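Local structure of absent in melanoma 1 protein (Homo sapiens, 3CW3) at residues I36-G41 / I56-G61. The protein may suppress malignant melanoma, possibly through interactions with the cytoskeleton, and is represented here by a single beta/gamma-crystallin domain of the longer chain. Numbering follows the deposited sequence.
Sequences IKVVRG and IPLEEG
In this beta/gamma-crystallin Greek key domain, residues 56-61 carry the chain from the edge strand 55-58 of the three-stranded sheet to strand 61-66, which borders strand 33-40 in the four-stranded sheet. The end-to-end directions of 36-41 and 58-61 differ by 101°, as fits a connection that crosses between sheets and pairs with 36-41 only at its far end, at Gly61.

That pairing is one antiparallel hydrogen-bonded pair, Val38 with Gly61. Val38 N donates to Gly61 O over 2.8 Å, approaching nearly along the C=O axis with a bent N-H...O angle of 144°. The return bond from Gly61 N to Val38 O is longer at 3.0 Å but straighter, 168°, and meets an in-plane lone pair. On the other side of strand 33-40 its backbone bonds to strand 2-6, where Val39 and Arg40 both face Lys2 in a classic beta bulge.

Apolar contact lies between the sheets. Val38 CG2 meets Leu58 CB obliquely at 3.9 Å. Two residues earlier on the strand, Ile36 CG2 touches Leu58 CD1 at 3.8 Å, the two side chains crossing at about a right angle. Leu58 also packs on Leu45 and Leu63, so it bridges both sheets. Val38 makes van der Waals contact with the backbone of 59-60 as well: CG1, anti to its backbone N, lies against Glu60, and CB sits 3.4 Å from Glu59 O.

Two waters join the polar groups of the two segments. One molecule accepts from Glu60 N and donates to Gly41 O, joining the backbones where no direct bond forms. The Glu60 side chain is extended, with CG anti to the backbone N, and runs past the carbonyls of Val38 and Val39; a second water donates to both Val39 O, at 2.8 Å, and Glu60 OE1, at 2.6 Å.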
ATOM      1  N   ILE A  36      -4.480  -4.071  -3.112  1.00 15.09           N
ATOM      2  CA  ILE A  36      -5.090  -2.999  -2.339  1.00 15.79           C
ATOM      3  C   ILE A  36      -6.398  -2.691  -3.050  1.00 15.97           C
ATOM      4  O   ILE A  36      -6.395  -2.315  -4.222  1.00 16.94           O
ATOM      5  CB  ILE A  36      -4.240  -1.707  -2.348  1.00 16.10           C
ATOM      6  CG1 ILE A  36      -2.828  -1.978  -1.815  1.00 17.28           C
ATOM      7  CG2 ILE A  36      -4.937  -0.633  -1.527  1.00 18.47           C
ATOM      8  CD1 ILE A  36      -2.773  -2.492  -0.391  1.00 19.29           C
ATOM      9  N   LYS A  37      -7.512  -2.852  -2.349  1.00 14.55           N
ATOM     10  CA  LYS A  37      -8.808  -2.591  -2.948  1.00 13.56           C
ATOM     11  C   LYS A  37      -9.554  -1.473  -2.234  1.00 14.48           C
ATOM     12  O   LYS A  37     -10.092  -1.672  -1.139  1.00 12.10           O
ATOM     13  CB  LYS A  37      -9.657  -3.868  -2.940  1.00 15.22           C
ATOM     14  CG  LYS A  37     -11.030  -3.705  -3.585  1.00 18.19           C
ATOM     15  CD  LYS A  37     -11.796  -5.025  -3.608  1.00 22.52           C
ATOM     16  CE  LYS A  37     -13.187  -4.849  -4.202  1.00 22.02           C
ATOM     17  NZ  LYS A  37     -13.124  -4.358  -5.605  1.00 24.39           N
ATOM     18  N   VAL A  38      -9.568  -0.290  -2.839  1.00 11.50           N
ATOM     19  CA  VAL A  38     -10.302   0.819  -2.250  1.00 12.77           C
ATOM     20  C   VAL A  38     -11.747   0.573  -2.663  1.00 14.62           C
ATOM     21  O   VAL A  38     -12.100   0.698  -3.838  1.00 14.21           O
ATOM     22  CB  VAL A  38      -9.824   2.194  -2.789  1.00 13.55           C
ATOM     23  CG1 VAL A  38     -10.775   3.296  -2.330  1.00 11.88           C
ATOM     24  CG2 VAL A  38      -8.419   2.494  -2.281  1.00 11.26           C
ATOM     25  N   VAL A  39     -12.566   0.196  -1.688  1.00 14.44           N
ATOM     26  CA  VAL A  39     -13.975  -0.092  -1.915  1.00 16.57           C
ATOM     27  C   VAL A  39     -14.759   1.202  -2.077  1.00 16.45           C
ATOM     28  O   VAL A  39     -15.668   1.297  -2.904  1.00 17.62           O
ATOM     29  CB  VAL A  39     -14.554  -0.897  -0.734  1.00 16.88           C
ATOM     30  CG1 VAL A  39     -16.012  -1.187  -0.968  1.00 18.49           C
ATOM     31  CG2 VAL A  39     -13.772  -2.194  -0.563  1.00 20.55           C
ATOM     32  N   ARG A  40     -14.409   2.195  -1.270  1.00 15.64           N
ATOM     33  CA  ARG A  40     -15.055   3.494  -1.339  1.00 16.74           C
ATOM     34  C   ARG A  40     -14.192   4.530  -0.638  1.00 16.66           C
ATOM     35  O   ARG A  40     -13.403   4.201   0.258  1.00 15.38           O
ATOM     36  CB  ARG A  40     -16.450   3.443  -0.706  1.00 18.22           C
ATOM     37  CG  ARG A  40     -16.484   2.852   0.681  1.00 19.72           C
ATOM     38  CD  ARG A  40     -17.886   2.885   1.274  1.00 20.75           C
ATOM     39  NE  ARG A  40     -17.877   2.361   2.634  1.00 19.85           N
ATOM     40  CZ  ARG A  40     -18.013   1.078   2.948  1.00 21.15           C
ATOM     41  NH1 ARG A  40     -18.189   0.167   1.997  1.00 21.29           N
ATOM     42  NH2 ARG A  40     -17.941   0.702   4.219  1.00 22.64           N
ATOM     43  N   GLY A  41     -14.330   5.778  -1.068  1.00 15.59           N
ATOM     44  CA  GLY A  41     -13.563   6.856  -0.474  1.00 16.84           C
ATOM     45  C   GLY A  41     -12.224   7.060  -1.151  1.00 17.16           C
ATOM     46  O   GLY A  41     -11.974   6.541  -2.245  1.00 17.47           O
ATOM     47  N   ILE A  56       1.427   7.254  -2.022  1.00 14.23           N
ATOM     48  CA  ILE A  56       0.663   6.736  -3.144  1.00 14.23           C
ATOM     49  C   ILE A  56      -0.789   7.114  -2.913  1.00 14.39           C
ATOM     50  O   ILE A  56      -1.446   6.570  -2.024  1.00 15.39           O
ATOM     51  CB  ILE A  56       0.738   5.202  -3.252  1.00 13.84           C
ATOM     52  CG1 ILE A  56       2.183   4.753  -3.474  1.00 13.92           C
ATOM     53  CG2 ILE A  56      -0.144   4.728  -4.403  1.00 13.24           C
ATOM     54  CD1 ILE A  56       2.334   3.245  -3.557  1.00 12.89           C
ATOM     55  N   PRO A  57      -1.305   8.071  -3.693  1.00 14.86           N
ATOM     56  CA  PRO A  57      -2.700   8.484  -3.534  1.00 13.58           C
ATOM     57  C   PRO A  57      -3.582   7.429  -4.188  1.00 14.29           C
ATOM     58  O   PRO A  57      -3.223   6.870  -5.227  1.00 14.22           O
ATOM     59  CB  PRO A  57      -2.742   9.823  -4.258  1.00 14.03           C
ATOM     60  CG  PRO A  57      -1.789   9.595  -5.400  1.00 14.17           C
ATOM     61  CD  PRO A  57      -0.631   8.860  -4.741  1.00 14.00           C
ATOM     62  N   LEU A  58      -4.730   7.154  -3.581  1.00 13.63           N
ATOM     63  CA  LEU A  58      -5.632   6.143  -4.110  1.00 14.36           C
ATOM     64  C   LEU A  58      -7.099   6.533  -4.055  1.00 13.77           C
ATOM     65  O   LEU A  58      -7.559   7.136  -3.086  1.00 12.51           O
ATOM     66  CB  LEU A  58      -5.460   4.831  -3.338  1.00 16.45           C
ATOM     67  CG  LEU A  58      -4.122   4.101  -3.457  1.00 17.95           C
ATOM     68  CD1 LEU A  58      -4.107   2.915  -2.502  1.00 19.00           C
ATOM     69  CD2 LEU A  58      -3.921   3.644  -4.891  1.00 18.81           C
ATOM     70  N   GLU A  59      -7.821   6.182  -5.113  1.00 12.45           N
ATOM     71  CA  GLU A  59      -9.251   6.418  -5.189  1.00 13.37           C
ATOM     72  C   GLU A  59      -9.874   5.044  -5.435  1.00 14.66           C
ATOM     73  O   GLU A  59      -9.156   4.049  -5.567  1.00 13.96           O
ATOM     74  CB  GLU A  59      -9.591   7.393  -6.321  1.00 14.20           C
ATOM     75  CG  GLU A  59      -8.991   8.777  -6.113  1.00 16.11           C
ATOM     76  CD  GLU A  59      -9.478   9.800  -7.121  1.00 17.69           C
ATOM     77  OE1 GLU A  59      -9.796   9.409  -8.265  1.00 17.37           O
ATOM     78  OE2 GLU A  59      -9.526  10.999  -6.773  1.00 17.06           O
ATOM     79  N   GLU A  60     -11.199   4.985  -5.488  1.00 14.02           N
ATOM     80  CA  GLU A  60     -11.899   3.723  -5.697  1.00 15.53           C
ATOM     81  C   GLU A  60     -11.275   2.860  -6.793  1.00 15.05           C
ATOM     82  O   GLU A  60     -11.016   3.328  -7.903  1.00 12.78           O
ATOM     83  CB  GLU A  60     -13.370   4.001  -6.022  1.00 17.47           C
ATOM     84  CG  GLU A  60     -14.214   2.759  -6.208  1.00 19.92           C
ATOM     85  CD  GLU A  60     -15.677   3.094  -6.443  1.00 22.75           C
ATOM     86  OE1 GLU A  60     -16.471   2.165  -6.699  1.00 23.13           O
ATOM     87  OE2 GLU A  60     -16.030   4.289  -6.364  1.00 23.89           O
ATOM     88  N   GLY A  61     -11.031   1.595  -6.473  1.00 15.92           N
ATOM     89  CA  GLY A  61     -10.440   0.699  -7.448  1.00 17.59           C
ATOM     90  C   GLY A  61      -9.453  -0.276  -6.847  1.00 19.16           C
ATOM     91  O   GLY A  61      -9.238  -0.285  -5.636  1.00 18.49           O
TER
HETATM   92  O   HOH W   1     -15.900   0.029  -5.359  1.00 19.00           O
HETATM   93  O   HOH W   2     -12.718   7.251  -4.690  1.00 19.97           O